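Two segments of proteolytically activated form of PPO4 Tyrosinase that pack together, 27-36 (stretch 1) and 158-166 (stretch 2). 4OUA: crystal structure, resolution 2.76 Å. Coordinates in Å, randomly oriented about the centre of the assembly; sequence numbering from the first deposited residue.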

# COMPACT_ATOMS: atom_id res chain seq x y z
N PHE A 27 -16.23 -8.36 -5.40
CA PHE A 27 -15.06 -7.58 -4.99
C PHE A 27 -14.12 -7.28 -6.15
O PHE A 27 -13.63 -6.16 -6.28
CB PHE A 27 -14.30 -8.32 -3.89
CG PHE A 27 -14.91 -8.20 -2.52
CD1 PHE A 27 -15.68 -7.10 -2.19
CD2 PHE A 27 -14.72 -9.19 -1.57
CE1 PHE A 27 -16.25 -6.98 -0.93
CE2 PHE A 27 -15.29 -9.08 -0.32
CZ PHE A 27 -16.06 -7.97 0.00
N PHE A 28 -13.86 -8.28 -6.98
CA PHE A 28 -12.93 -8.13 -8.09
C PHE A 28 -13.49 -7.18 -9.15
O PHE A 28 -12.77 -6.33 -9.66
CB PHE A 28 -12.61 -9.49 -8.71
CG PHE A 28 -11.53 -9.43 -9.75
CD1 PHE A 28 -10.22 -9.14 -9.40
CD2 PHE A 28 -11.82 -9.68 -11.09
CE1 PHE A 28 -9.22 -9.09 -10.36
CE2 PHE A 28 -10.83 -9.63 -12.05
CZ PHE A 28 -9.52 -9.33 -11.68
N THR A 29 -14.77 -7.34 -9.47
CA THR A 29 -15.43 -6.47 -10.43
C THR A 29 -15.43 -5.02 -9.96
O THR A 29 -15.15 -4.10 -10.73
CB THR A 29 -16.89 -6.90 -10.68
OG1 THR A 29 -16.90 -8.14 -11.40
CG2 THR A 29 -17.62 -5.85 -11.49
N LEU A 30 -15.76 -4.81 -8.69
CA LEU A 30 -15.82 -3.47 -8.12
C LEU A 30 -14.44 -2.83 -8.08
O LEU A 30 -14.30 -1.62 -8.26
CB LEU A 30 -16.42 -3.50 -6.71
CG LEU A 30 -17.93 -3.72 -6.62
CD1 LEU A 30 -18.39 -3.70 -5.17
CD2 LEU A 30 -18.67 -2.67 -7.44
N TYR A 31 -13.42 -3.65 -7.86
CA TYR A 31 -12.05 -3.16 -7.77
C TYR A 31 -11.53 -2.73 -9.15
O TYR A 31 -10.89 -1.69 -9.29
CB TYR A 31 -11.13 -4.22 -7.16
CG TYR A 31 -9.77 -3.71 -6.78
CD1 TYR A 31 -9.58 -3.01 -5.59
CD2 TYR A 31 -8.66 -3.92 -7.60
CE1 TYR A 31 -8.33 -2.53 -5.23
CE2 TYR A 31 -7.41 -3.45 -7.25
CZ TYR A 31 -7.25 -2.75 -6.06
OH TYR A 31 -6.01 -2.28 -5.71
N ILE A 32 -11.82 -3.54 -10.16
CA ILE A 32 -11.40 -3.25 -11.53
C ILE A 32 -12.11 -2.01 -12.07
O ILE A 32 -11.53 -1.22 -12.81
CB ILE A 32 -11.66 -4.43 -12.47
CG1 ILE A 32 -10.93 -5.68 -11.98
CG2 ILE A 32 -11.25 -4.09 -13.89
CD1 ILE A 32 -9.42 -5.53 -11.94
N ARG A 33 -13.38 -1.86 -11.71
CA ARG A 33 -14.16 -0.70 -12.14
C ARG A 33 -13.71 0.57 -11.42
O ARG A 33 -13.48 1.60 -12.06
CB ARG A 33 -15.65 -0.94 -11.90
CG ARG A 33 -16.27 -2.00 -12.78
CD ARG A 33 -16.13 -1.65 -14.26
NE ARG A 33 -17.06 -2.41 -15.09
CZ ARG A 33 -17.09 -2.35 -16.42
NH1 ARG A 33 -16.25 -1.56 -17.07
NH2 ARG A 33 -17.97 -3.08 -17.09
N ALA A 34 -13.59 0.49 -10.10
CA ALA A 34 -13.25 1.65 -9.29
C ALA A 34 -11.82 2.11 -9.54
O ALA A 34 -11.54 3.31 -9.54
CB ALA A 34 -13.46 1.35 -7.81
N LEU A 35 -10.92 1.16 -9.75
CA LEU A 35 -9.52 1.48 -10.01
C LEU A 35 -9.36 2.17 -11.36
O LEU A 35 -8.59 3.12 -11.49
CB LEU A 35 -8.67 0.21 -9.95
CG LEU A 35 -7.16 0.40 -10.14
CD1 LEU A 35 -6.62 1.40 -9.13
CD2 LEU A 35 -6.45 -0.93 -10.01
N GLN A 36 -10.10 1.70 -12.35
CA GLN A 36 -10.10 2.33 -13.66
C GLN A 36 -10.74 3.72 -13.56
O GLN A 36 -10.34 4.65 -14.25
CB GLN A 36 -10.85 1.47 -14.68
CG GLN A 36 -10.85 2.02 -16.10
CD GLN A 36 -9.50 1.90 -16.77
OE1 GLN A 36 -8.94 0.81 -16.89
NE2 GLN A 36 -8.95 3.03 -17.21
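Stretch 2 (158-166) KITVRNPIL

No direct hydrogen bond joins the two stretches; their one polar link within this contact is water 1, which donates to Gln36 OE1 at 3.0 Å and to the backbone Arg162 O at 2.6 Å. Stretch 1 is helical throughout, part of a longer helix. Stretch 2 runs as an extended strand from Lys158 to Arg162, turns at Asn163 and takes up helical phi/psi values from Pro164 to Leu166 without the regular hydrogen bonds. Helix and strand point in broadly the same direction, crossing at 35° with their axes 10.3 Å apart at closest approach, and side chains fill the space between them. The backbones come nearer beyond it, where the CA atoms of Gln36 and Pro164 are 5.7 Å apart.

Along the strand, Ile159 and Val161 direct their CA-to-CB bonds toward the helix. The side chain of Arg33 starts away from the strand, but its guanidinium reaches back, with NH2 3.4 Å from Ile159 CD1 and NH1 4.1 Å from Val161 CG1. Ile32 CG2 meets Val161 CG2 at 3.8 Å and Pro164 CD at 3.6 Å.

Pro164, the residue most covered by the helix, also places CB 4.1 Å from Leu35 CG. Next to it, Ile165 packs through CD1 against Ile32 CD1 (3.7 Å) and the edge of the Tyr31 ring, at CE2 (4.0 Å), while its CG1 lies 3.9 Å from Leu35 CD2. The turn is braced internally by a hydrogen bond from Ile165 N to Asn163 OD1 (2.9 Å).

At the more exposed margin, the carboxamide of Gln36 lies over one face of the Arg162 guanidinium. Gln36 NE2 and Arg162 NH2 are 3.2 Å apart, yet both are donors and form no hydrogen bond; NE2 finds its partner elsewhere in the structure.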

# COMPACT_ATOMS: atom_id res chain seq x y z
N LYS A 158 -20.97 -11.79 -17.95
CA LYS A 158 -19.52 -11.76 -17.73
C LYS A 158 -18.80 -11.18 -18.94
O LYS A 158 -18.96 -11.67 -20.06
CB LYS A 158 -19.00 -13.17 -17.43
CG LYS A 158 -19.68 -13.84 -16.24
CD LYS A 158 -19.59 -12.97 -14.99
CE LYS A 158 -20.30 -13.63 -13.82
NZ LYS A 158 -21.75 -13.84 -14.08
N ILE A 159 -18.01 -10.14 -18.71
CA ILE A 159 -17.25 -9.51 -19.77
C ILE A 159 -15.76 -9.47 -19.44
O ILE A 159 -15.36 -9.79 -18.32
CB ILE A 159 -17.73 -8.07 -20.04
CG1 ILE A 159 -17.19 -7.13 -18.97
CG2 ILE A 159 -19.25 -8.03 -20.10
CD1 ILE A 159 -17.46 -5.67 -19.26
N THR A 160 -14.95 -9.07 -20.41
CA THR A 160 -13.52 -8.93 -20.19
C THR A 160 -13.05 -7.53 -20.58
O THR A 160 -13.14 -7.13 -21.74
CB THR A 160 -12.71 -9.97 -20.98
OG1 THR A 160 -12.87 -9.75 -22.39
CG2 THR A 160 -13.17 -11.38 -20.64
N VAL A 161 -12.57 -6.78 -19.60
CA VAL A 161 -12.08 -5.43 -19.83
C VAL A 161 -10.58 -5.37 -19.55
O VAL A 161 -10.03 -6.28 -18.92
CB VAL A 161 -12.80 -4.40 -18.94
CG1 VAL A 161 -14.30 -4.49 -19.17
CG2 VAL A 161 -12.47 -4.63 -17.48
N ARG A 162 -9.93 -4.31 -20.01
CA ARG A 162 -8.49 -4.18 -19.83
C ARG A 162 -8.14 -4.05 -18.35
O ARG A 162 -8.88 -3.46 -17.57
CB ARG A 162 -7.94 -2.98 -20.62
CG ARG A 162 -8.47 -1.63 -20.19
CD ARG A 162 -7.98 -0.54 -21.14
NE ARG A 162 -8.29 0.81 -20.69
CZ ARG A 162 -9.50 1.36 -20.74
NH1 ARG A 162 -10.52 0.66 -21.22
NH2 ARG A 162 -9.69 2.59 -20.30
N ASN A 163 -7.00 -4.63 -17.97
CA ASN A 163 -6.58 -4.69 -16.58
C ASN A 163 -5.89 -3.42 -16.12
O ASN A 163 -4.80 -3.09 -16.58
CB ASN A 163 -5.65 -5.89 -16.37
CG ASN A 163 -5.48 -6.25 -14.91
OD1 ASN A 163 -5.85 -5.48 -14.02
ND2 ASN A 163 -4.92 -7.42 -14.65
N PRO A 164 -6.54 -2.68 -15.19
CA PRO A 164 -5.98 -1.45 -14.64
C PRO A 164 -4.94 -1.71 -13.55
O PRO A 164 -4.28 -0.78 -13.09
CB PRO A 164 -7.21 -0.74 -14.07
CG PRO A 164 -8.10 -1.86 -13.66
CD PRO A 164 -7.89 -2.96 -14.67
N ILE A 165 -4.80 -2.97 -13.16
CA ILE A 165 -3.87 -3.35 -12.10
C ILE A 165 -2.43 -3.43 -12.59
O ILE A 165 -1.49 -3.22 -11.83
CB ILE A 165 -4.27 -4.70 -11.46
CG1 ILE A 165 -5.68 -4.61 -10.88
CG2 ILE A 165 -3.28 -5.10 -10.39
CD1 ILE A 165 -6.14 -5.88 -10.19
N LEU A 166 -2.26 -3.73 -13.88
CA LEU A 166 -0.93 -3.88 -14.45
C LEU A 166 -0.13 -2.58 -14.44
O LEU A 166 1.03 -2.56 -14.05
CB LEU A 166 -1.02 -4.41 -15.89
CG LEU A 166 -1.51 -5.84 -16.07
CD1 LEU A 166 -1.35 -6.29 -17.51
CD2 LEU A 166 -0.78 -6.79 -15.13
O HOH W 1 -10.64 -1.64 -16.86